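Local coordinates for uncharacterized protein (Bacteroides uniformis ATCC 8492, PDB 4Q68) that probably acts as a highly specific N-acetylmuramoyl-L-alanine amidase of the NlpC/P60 family, cleaving the sugar–peptide amide bond of peptidoglycan fragments, at residues D82-R87 with K131-S136; R87-A92 with A141-I146; H22-D27 with C41-E46. All coordinates share one frame; numbering follows the deposited sequence. Where two conformers were deposited one is given.

Contact 1: residues D82-R87 with K131-S136; sequences DGYTSR and KQLANS. With NAG (2-acetamido-2-deoxy-beta-D-glucopyranose), chain B.
Q132 lies flat over the ring of Y84 in an amide–aromatic stack that joins the 3-10 turn 84-86 to the short helical turn around 131-134. Its CB comes first, almost over the middle of the ring: CB is 3.5 Å from the Y84 centroid, a CH-pi contact. CG then moves outward over the near rim, 3.6 Å from Y84 CD1. A bend at chi2 (97°) turns the amide down along the ring, its plane only 26° from that of the aromatic, and CD settles 3.3 Å from Y84 CE1. At the tip the two branches straddle that side of the ring, OE1 by Y84 CE1 and NE2 3.4 Å from Y84 CD1. NE2 is hydrogen-bonded to E25, which fixes how the amide is rotated. L133 crosses Y84 at about a right angle, its CD2 oblique to the ring and 3.8 Å from Y84 CE2. With an alanine in place of Y84 the Q132 amide would probably lose the surface it lies on, and L133 CD2 its aromatic neighbour. The turn that carries Y84 is stiffened by S86, whose OG takes the N-H of D82 and donates to G83 O, an oxygen that also receives S86 N. R87 follows directly and crosses Q132 at about a right angle, both side chains reaching E25. The bend in its chain at chi3 (-56°) sends NH1 on to the N-acetylglucosamine, where it donates a 2.7 Å hydrogen bond to O4.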
# COMPACT_ATOMS: atom_id res chain seq x y z
N ASP A 82 -5.72 -13.58 -12.53
CA ASP A 82 -5.76 -15.05 -12.52
C ASP A 82 -6.08 -15.52 -11.12
O ASP A 82 -5.23 -16.03 -10.40
CB ASP A 82 -4.45 -15.66 -13.01
CG ASP A 82 -4.47 -17.19 -13.00
OD1 ASP A 82 -5.56 -17.78 -12.91
OD2 ASP A 82 -3.38 -17.80 -13.05
N GLY A 83 -7.32 -15.30 -10.73
CA GLY A 83 -7.82 -15.76 -9.45
C GLY A 83 -7.45 -14.86 -8.29
O GLY A 83 -6.68 -13.91 -8.39
N TYR A 84 -8.01 -15.20 -7.13
CA TYR A 84 -7.80 -14.43 -5.91
C TYR A 84 -6.31 -14.25 -5.61
O TYR A 84 -5.89 -13.19 -5.15
CB TYR A 84 -8.47 -15.15 -4.76
CG TYR A 84 -8.30 -14.50 -3.40
CD1 TYR A 84 -8.97 -13.33 -3.07
CD2 TYR A 84 -7.50 -15.09 -2.42
CE1 TYR A 84 -8.85 -12.77 -1.80
CE2 TYR A 84 -7.37 -14.55 -1.16
CZ TYR A 84 -8.04 -13.39 -0.85
OH TYR A 84 -7.90 -12.87 0.41
N THR A 85 -5.52 -15.30 -5.83
CA THR A 85 -4.13 -15.24 -5.43
C THR A 85 -3.23 -14.45 -6.39
O THR A 85 -2.06 -14.24 -6.07
CB THR A 85 -3.55 -16.64 -5.19
OG1 THR A 85 -3.55 -17.39 -6.41
CG2 THR A 85 -4.37 -17.39 -4.14
N SER A 86 -3.77 -14.01 -7.53
CA SER A 86 -3.04 -13.10 -8.41
C SER A 86 -3.08 -11.65 -7.93
O SER A 86 -2.31 -10.83 -8.39
CB SER A 86 -3.57 -13.17 -9.85
OG SER A 86 -4.90 -12.67 -9.96
N ARG A 87 -4.01 -11.33 -7.03
CA ARG A 87 -4.05 -10.00 -6.43
C ARG A 87 -2.86 -9.88 -5.48
O ARG A 87 -2.54 -10.82 -4.77
CB ARG A 87 -5.36 -9.79 -5.66
CG ARG A 87 -5.74 -8.34 -5.53
CD ARG A 87 -6.76 -8.08 -4.46
NE ARG A 87 -7.98 -8.87 -4.65
CZ ARG A 87 -8.86 -9.09 -3.69
NH1 ARG A 87 -8.70 -8.57 -2.48
NH2 ARG A 87 -9.92 -9.85 -3.93
N LYS A 131 -12.40 -15.20 2.90
CA LYS A 131 -13.42 -16.02 2.27
C LYS A 131 -12.86 -16.94 1.18
O LYS A 131 -13.26 -18.10 1.08
CB LYS A 131 -14.49 -15.10 1.68
CG LYS A 131 -15.66 -15.81 1.05
CD LYS A 131 -16.80 -14.85 0.74
CE LYS A 131 -16.43 -13.74 -0.27
NZ LYS A 131 -17.60 -12.83 -0.60
N GLN A 132 -11.92 -16.43 0.40
CA GLN A 132 -11.38 -17.15 -0.75
C GLN A 132 -10.26 -18.11 -0.37
O GLN A 132 -9.70 -18.77 -1.25
CB GLN A 132 -10.88 -16.15 -1.79
CG GLN A 132 -11.95 -15.21 -2.32
CD GLN A 132 -11.98 -13.86 -1.63
OE1 GLN A 132 -11.77 -13.77 -0.42
NE2 GLN A 132 -12.30 -12.82 -2.38
N LEU A 133 -9.91 -18.16 0.91
CA LEU A 133 -8.98 -19.17 1.43
C LEU A 133 -9.66 -20.25 2.26
O LEU A 133 -9.25 -21.40 2.22
CB LEU A 133 -7.87 -18.53 2.26
CG LEU A 133 -7.00 -17.48 1.55
CD1 LEU A 133 -5.87 -17.06 2.46
CD2 LEU A 133 -6.48 -18.00 0.22
N ALA A 134 -10.69 -19.87 3.01
CA ALA A 134 -11.28 -20.74 4.03
C ALA A 134 -11.76 -22.08 3.52
O ALA A 134 -11.77 -23.08 4.27
CB ALA A 134 -12.41 -20.02 4.72
N ASN A 135 -12.18 -22.10 2.26
CA ASN A 135 -12.69 -23.33 1.63
C ASN A 135 -11.98 -23.67 0.32
O ASN A 135 -12.51 -24.44 -0.49
CB ASN A 135 -14.20 -23.19 1.40
CG ASN A 135 -14.98 -23.34 2.67
OD1 ASN A 135 -15.17 -24.45 3.16
ND2 ASN A 135 -15.44 -22.22 3.23
N SER A 136 -10.77 -23.13 0.14
CA SER A 136 -9.99 -23.35 -1.08
C SER A 136 -8.59 -23.78 -0.73
O SER A 136 -7.66 -22.97 -0.65
CB SER A 136 -9.92 -22.11 -1.94
OG SER A 136 -9.10 -22.34 -3.08
C1 NAG B . -5.05 -5.70 2.08
C2 NAG B . -5.28 -7.19 1.91
C3 NAG B . -5.70 -7.54 0.48
C4 NAG B . -6.75 -6.57 -0.05
C5 NAG B . -6.42 -5.12 0.26
C6 NAG B . -7.56 -4.21 -0.18
C7 NAG B . -4.07 -8.71 3.42
C8 NAG B . -2.83 -9.49 3.70
N2 NAG B . -4.11 -7.97 2.31
O1 NAG B . -4.84 -5.44 3.44
O3 NAG B . -6.25 -8.83 0.50
O4 NAG B . -6.95 -6.76 -1.43
O5 NAG B . -6.19 -4.97 1.65
O6 NAG B . -8.74 -4.55 0.50
O7 NAG B . -4.99 -8.79 4.22

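Contact 2: residues R87-A92 with A141-I146; sequences RLHYIA and AKMKKI. With NAG (2-acetamido-2-deoxy-beta-D-glucopyranose), chain B.
The selenomethionine M143 reaches from helix 137-150 to two aromatic side chains of the segment leading into helix 91-100. Its terminal CE packs 3.6 Å from CE2 of Y90, while SE lies 4.2 Å from CD2 of H89. Selenium meets the imidazole obliquely, 5.2 Å from its centroid and 68° off the normal, a sulfur-aromatic type of contact made here by the heavier atom. Bends at both chi2 (-49°) and chi3 (-52°) curl the M143 chain, bringing SE beside one ring and CE to the other. From H89 the shell widens. ND1 donates to O3 of the N-acetylglucosamine at 2.5 Å, an unusually short distance, and NE2 is bonded to the carbonyl oxygen of Y84; together the two bonds probably restrain the imidazole from flipping. CE1 of H89 sits 3.4 Å above the plane of the R87 guanidinium, toward its rim. The Y90 hydroxyl is paired with E147, farther along the same helix as M143, and with the backbone N of M123; this ties down the far end of the ring, whose CE1 lies 4.1 Å from the acetamido methyl C8 of the sugar. The whole is a helix-to-loop packing at the N-terminus of helix 91-100, where Y90 takes the N-cap position and M143 of helix 137-150 packs against the entry segment.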
# COMPACT_ATOMS: atom_id res chain seq x y z
N ARG A 87 -4.01 -11.33 -7.03
CA ARG A 87 -4.05 -10.00 -6.43
C ARG A 87 -2.86 -9.88 -5.48
O ARG A 87 -2.54 -10.82 -4.77
CB ARG A 87 -5.36 -9.79 -5.66
CG ARG A 87 -5.74 -8.34 -5.53
CD ARG A 87 -6.76 -8.08 -4.46
NE ARG A 87 -7.98 -8.87 -4.65
CZ ARG A 87 -8.86 -9.09 -3.69
NH1 ARG A 87 -8.70 -8.57 -2.48
NH2 ARG A 87 -9.92 -9.85 -3.93
N LEU A 88 -2.22 -8.72 -5.46
CA LEU A 88 -1.00 -8.52 -4.67
C LEU A 88 -1.35 -8.13 -3.23
O LEU A 88 -1.18 -7.00 -2.79
CB LEU A 88 -0.12 -7.49 -5.36
CG LEU A 88 0.42 -7.98 -6.70
CD1 LEU A 88 0.81 -6.81 -7.60
CD2 LEU A 88 1.60 -8.91 -6.49
N HIS A 89 -1.82 -9.13 -2.50
CA HIS A 89 -2.29 -8.94 -1.13
C HIS A 89 -1.22 -8.43 -0.18
O HIS A 89 -1.50 -7.61 0.68
CB HIS A 89 -2.81 -10.25 -0.56
CG HIS A 89 -3.95 -10.82 -1.33
ND1 HIS A 89 -5.19 -10.23 -1.33
CD2 HIS A 89 -4.03 -11.89 -2.15
CE1 HIS A 89 -5.99 -10.94 -2.10
NE2 HIS A 89 -5.31 -11.95 -2.61
N TYR A 90 -0.01 -8.96 -0.31
CA TYR A 90 1.08 -8.55 0.57
C TYR A 90 1.80 -7.35 -0.02
O TYR A 90 2.21 -7.38 -1.19
CB TYR A 90 2.04 -9.70 0.81
CG TYR A 90 1.49 -10.83 1.62
CD1 TYR A 90 1.14 -10.65 2.95
CD2 TYR A 90 1.34 -12.10 1.07
CE1 TYR A 90 0.67 -11.70 3.71
CE2 TYR A 90 0.88 -13.16 1.84
CZ TYR A 90 0.56 -12.95 3.16
OH TYR A 90 0.16 -14.00 3.97
N ILE A 91 2.00 -6.32 0.78
CA ILE A 91 2.57 -5.10 0.26
C ILE A 91 4.02 -5.28 -0.19
O ILE A 91 4.43 -4.67 -1.16
CB ILE A 91 2.34 -3.93 1.22
CG1 ILE A 91 0.83 -3.74 1.45
CG2 ILE A 91 2.97 -2.65 0.68
CD1 ILE A 91 -0.03 -3.68 0.17
N ALA A 92 4.79 -6.18 0.43
CA ALA A 92 6.14 -6.43 -0.10
C ALA A 92 6.05 -6.88 -1.56
O ALA A 92 6.87 -6.51 -2.39
CB ALA A 92 6.88 -7.47 0.72
N ALA A 141 -2.65 -23.16 -0.87
CA ALA A 141 -1.37 -23.64 -1.35
C ALA A 141 -0.66 -22.61 -2.21
O ALA A 141 0.55 -22.41 -2.09
CB ALA A 141 -1.53 -24.96 -2.08
N LYS A 142 -1.41 -21.93 -3.09
CA LYS A 142 -0.83 -20.87 -3.91
C LYS A 142 -0.28 -19.76 -3.03
O LYS A 142 0.80 -19.23 -3.28
CB LYS A 142 -1.86 -20.33 -4.89
CG LYS A 142 -2.13 -21.27 -6.05
CD LYS A 142 -3.27 -20.80 -6.95
CE LYS A 142 -3.44 -21.70 -8.16
NZ LYS A 142 -4.52 -21.24 -9.04
N MSE A 143 -1.03 -19.39 -1.98
CA MSE A 143 -0.54 -18.36 -1.06
C MSE A 143 0.71 -18.81 -0.31
O MSE A 143 1.62 -18.01 -0.12
CB MSE A 143 -1.59 -17.92 -0.05
CG MSE A 143 -2.76 -17.14 -0.64
SE MSE A 143 -2.27 -15.67 -1.84
CE MSE A 143 -1.04 -14.75 -0.69
N LYS A 144 0.78 -20.07 0.11
CA LYS A 144 1.98 -20.54 0.80
C LYS A 144 3.20 -20.41 -0.12
O LYS A 144 4.28 -20.04 0.34
CB LYS A 144 1.83 -21.99 1.26
CG LYS A 144 0.91 -22.18 2.44
CD LYS A 144 0.76 -23.66 2.79
CE LYS A 144 -0.13 -23.89 3.99
NZ LYS A 144 -0.35 -25.34 4.25
N LYS A 145 3.06 -20.74 -1.40
CA LYS A 145 4.18 -20.63 -2.31
C LYS A 145 4.63 -19.17 -2.45
O LYS A 145 5.82 -18.86 -2.42
CB LYS A 145 3.81 -21.23 -3.67
CG LYS A 145 4.96 -21.34 -4.61
CD LYS A 145 4.50 -21.86 -5.95
CE LYS A 145 5.68 -22.03 -6.90
NZ LYS A 145 5.25 -22.59 -8.20
N ILE A 146 3.66 -18.27 -2.58
CA ILE A 146 3.95 -16.84 -2.66
C ILE A 146 4.67 -16.36 -1.39
O ILE A 146 5.68 -15.65 -1.45
CB ILE A 146 2.64 -16.06 -2.91
CG1 ILE A 146 2.19 -16.27 -4.37
CG2 ILE A 146 2.80 -14.58 -2.61
CD1 ILE A 146 0.72 -16.07 -4.60
C1 NAG B . -5.05 -5.70 2.08
C2 NAG B . -5.28 -7.19 1.91
C3 NAG B . -5.70 -7.54 0.48
C4 NAG B . -6.75 -6.57 -0.05
C5 NAG B . -6.42 -5.12 0.26
C6 NAG B . -7.56 -4.21 -0.18
C7 NAG B . -4.07 -8.71 3.42
C8 NAG B . -2.83 -9.49 3.70
N2 NAG B . -4.11 -7.97 2.31
O1 NAG B . -4.84 -5.44 3.44
O3 NAG B . -6.25 -8.83 0.50
O4 NAG B . -6.95 -6.76 -1.43
O5 NAG B . -6.19 -4.97 1.65
O6 NAG B . -8.74 -4.55 0.50
O7 NAG B . -4.99 -8.79 4.22

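Contact 3: residues H22-D27 with C41-E46; sequences HTLEAD and CTTLVE
L24 and T43 meet tip to tip, the leucine fork closing on the threonine methyl. CD1, at 3.9 Å from T43 CG2, makes the nearest approach; CG and the other branch, CD2, follow close behind, so a single methyl group faces the whole isobutyl end. This is the packed part of a small interface that joins the loop before helix 41-53 to the first turns of that helix. L24 is also covered by V33 and by R75 of helix 64-75, and both L24 and T43 touch the N-acetylglucosamine. The other side is looser and wet. T23 OG1 is 4.1 Å from T43 CG2, and its polar link to the helix runs through a water, which lies 2.8 Å from T23 OG1 and 2.9 Å from T43 OG1. T43 thus divides its two branches: with chi1 at 71°, OG1 stands between the backbone N and carbonyl carbon, meeting the water and also bonding a residue that flanks the helix segment, while CG2 is turned to the leucine. Backbone bonds shape both partners. A type I beta turn from H22 to E25, closed by E25 N to H22 O at 3.1 Å, presents T23 and L24 together, and D40 OD1 receives T43 N at the start of the helix. E25, which ends the turn, forms a salt bridge with R87. At the start of the helix C41 touches H190 of strand 188-197, consistent with the cysteine-led helix packed on a sheet in the papain-like NlpC/P60 fold. The chemistry implies a modest joint: methyl packing holds the turn close to the helix, and a water is the polar link between the two hydroxyls.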
# COMPACT_ATOMS: atom_id res chain seq x y z
N HIS A 22 -13.31 -4.46 2.63
CA HIS A 22 -13.68 -5.63 1.83
C HIS A 22 -14.37 -5.29 0.52
O HIS A 22 -15.10 -6.13 -0.04
CB HIS A 22 -14.53 -6.63 2.64
CG HIS A 22 -14.09 -6.79 4.07
ND1 HIS A 22 -12.82 -7.19 4.41
CD2 HIS A 22 -14.75 -6.61 5.23
CE1 HIS A 22 -12.71 -7.24 5.72
NE2 HIS A 22 -13.87 -6.90 6.25
N THR A 23 -14.12 -4.10 -0.02
CA THR A 23 -14.77 -3.70 -1.26
C THR A 23 -14.38 -4.55 -2.47
O THR A 23 -15.08 -4.52 -3.48
CB THR A 23 -14.53 -2.22 -1.61
OG1 THR A 23 -13.12 -1.96 -1.75
CG2 THR A 23 -15.18 -1.29 -0.59
N LEU A 24 -13.28 -5.30 -2.39
CA LEU A 24 -12.83 -6.13 -3.52
C LEU A 24 -13.30 -7.59 -3.43
O LEU A 24 -12.95 -8.38 -4.30
CB LEU A 24 -11.30 -6.09 -3.63
CG LEU A 24 -10.68 -4.69 -3.67
CD1 LEU A 24 -9.19 -4.80 -3.97
CD2 LEU A 24 -11.35 -3.77 -4.68
N GLU A 25 -14.08 -7.94 -2.40
CA GLU A 25 -14.31 -9.36 -2.07
C GLU A 25 -15.65 -9.99 -2.47
O GLU A 25 -16.10 -10.95 -1.82
CB GLU A 25 -14.10 -9.62 -0.59
CG GLU A 25 -12.86 -9.00 0.02
CD GLU A 25 -11.55 -9.37 -0.66
OE1 GLU A 25 -11.53 -10.26 -1.55
OE2 GLU A 25 -10.52 -8.75 -0.32
N ALA A 26 -16.24 -9.53 -3.55
CA ALA A 26 -17.47 -10.16 -4.03
C ALA A 26 -17.27 -11.65 -4.30
O ALA A 26 -16.18 -12.10 -4.69
CB ALA A 26 -17.94 -9.49 -5.29
N ASP A 27 -18.36 -12.41 -4.15
CA ASP A 27 -18.39 -13.80 -4.55
C ASP A 27 -18.12 -13.91 -6.04
O ASP A 27 -18.31 -12.97 -6.80
CB ASP A 27 -19.78 -14.42 -4.25
CG ASP A 27 -20.05 -14.61 -2.76
OD1 ASP A 27 -19.11 -14.55 -1.95
OD2 ASP A 27 -21.23 -14.84 -2.40
N CYS A 41 -7.40 1.53 3.08
CA CYS A 41 -6.12 2.23 2.98
C CYS A 41 -5.34 1.85 1.72
O CYS A 41 -4.63 2.69 1.17
CB CYS A 41 -5.25 2.06 4.24
SG CYS A 41 -4.66 0.40 4.55
N THR A 42 -5.49 0.60 1.28
CA THR A 42 -4.76 0.11 0.13
C THR A 42 -5.47 0.49 -1.17
O THR A 42 -4.83 0.94 -2.12
CB THR A 42 -4.51 -1.40 0.28
OG1 THR A 42 -3.72 -1.61 1.46
CG2 THR A 42 -3.75 -1.95 -0.90
N THR A 43 -6.79 0.31 -1.24
CA THR A 43 -7.46 0.68 -2.47
C THR A 43 -7.32 2.18 -2.74
O THR A 43 -7.19 2.57 -3.90
CB THR A 43 -8.92 0.22 -2.61
OG1 THR A 43 -9.77 0.97 -1.73
CG2 THR A 43 -9.09 -1.27 -2.35
N LEU A 44 -7.31 3.02 -1.71
CA LEU A 44 -7.10 4.45 -1.92
C LEU A 44 -5.78 4.67 -2.66
O LEU A 44 -5.72 5.39 -3.66
CB LEU A 44 -7.06 5.20 -0.59
CG LEU A 44 -6.63 6.66 -0.72
CD1 LEU A 44 -7.61 7.48 -1.54
CD2 LEU A 44 -6.49 7.26 0.65
N VAL A 45 -4.71 4.11 -2.14
CA VAL A 45 -3.40 4.28 -2.76
C VAL A 45 -3.40 3.76 -4.21
O VAL A 45 -2.85 4.39 -5.11
CB VAL A 45 -2.29 3.64 -1.91
CG1 VAL A 45 -0.97 3.59 -2.67
CG2 VAL A 45 -2.14 4.41 -0.60
N GLU A 46 -4.01 2.60 -4.42
CA GLU A 46 -4.07 2.03 -5.76
C GLU A 46 -4.80 2.95 -6.73
O GLU A 46 -4.33 3.17 -7.85
CB GLU A 46 -4.73 0.65 -5.74
CG GLU A 46 -3.89 -0.38 -5.02
CD GLU A 46 -4.43 -1.78 -5.10
OE1 GLU A 46 -5.68 -1.94 -5.01
OE2 GLU A 46 -3.61 -2.72 -5.25
O HOH W 1 -12.26 0.34 -3.02

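All three contacts are largely buried and lie round the same N-acetylglucosamine, but their chemistry differs. Contact 1, with 198 Å² buried, lies farthest from the centre of the chain and relies on a flat amide–ring stack; contact 2 (139 Å²) is more apolar, and contact 3 (99 Å²), the nearest to the centre, is small and partly water-mediated. Contacts 1 and 2 share R87 and hold successive helices, 131-134 and 137-150, against one continuous segment, 82-92; T85 of the first packs on M143 of the second. Charge joins contact 3 to both others: E25 pairs with R87, and D27 with K131 in a 2.7 Å salt bridge between OD1 and NZ.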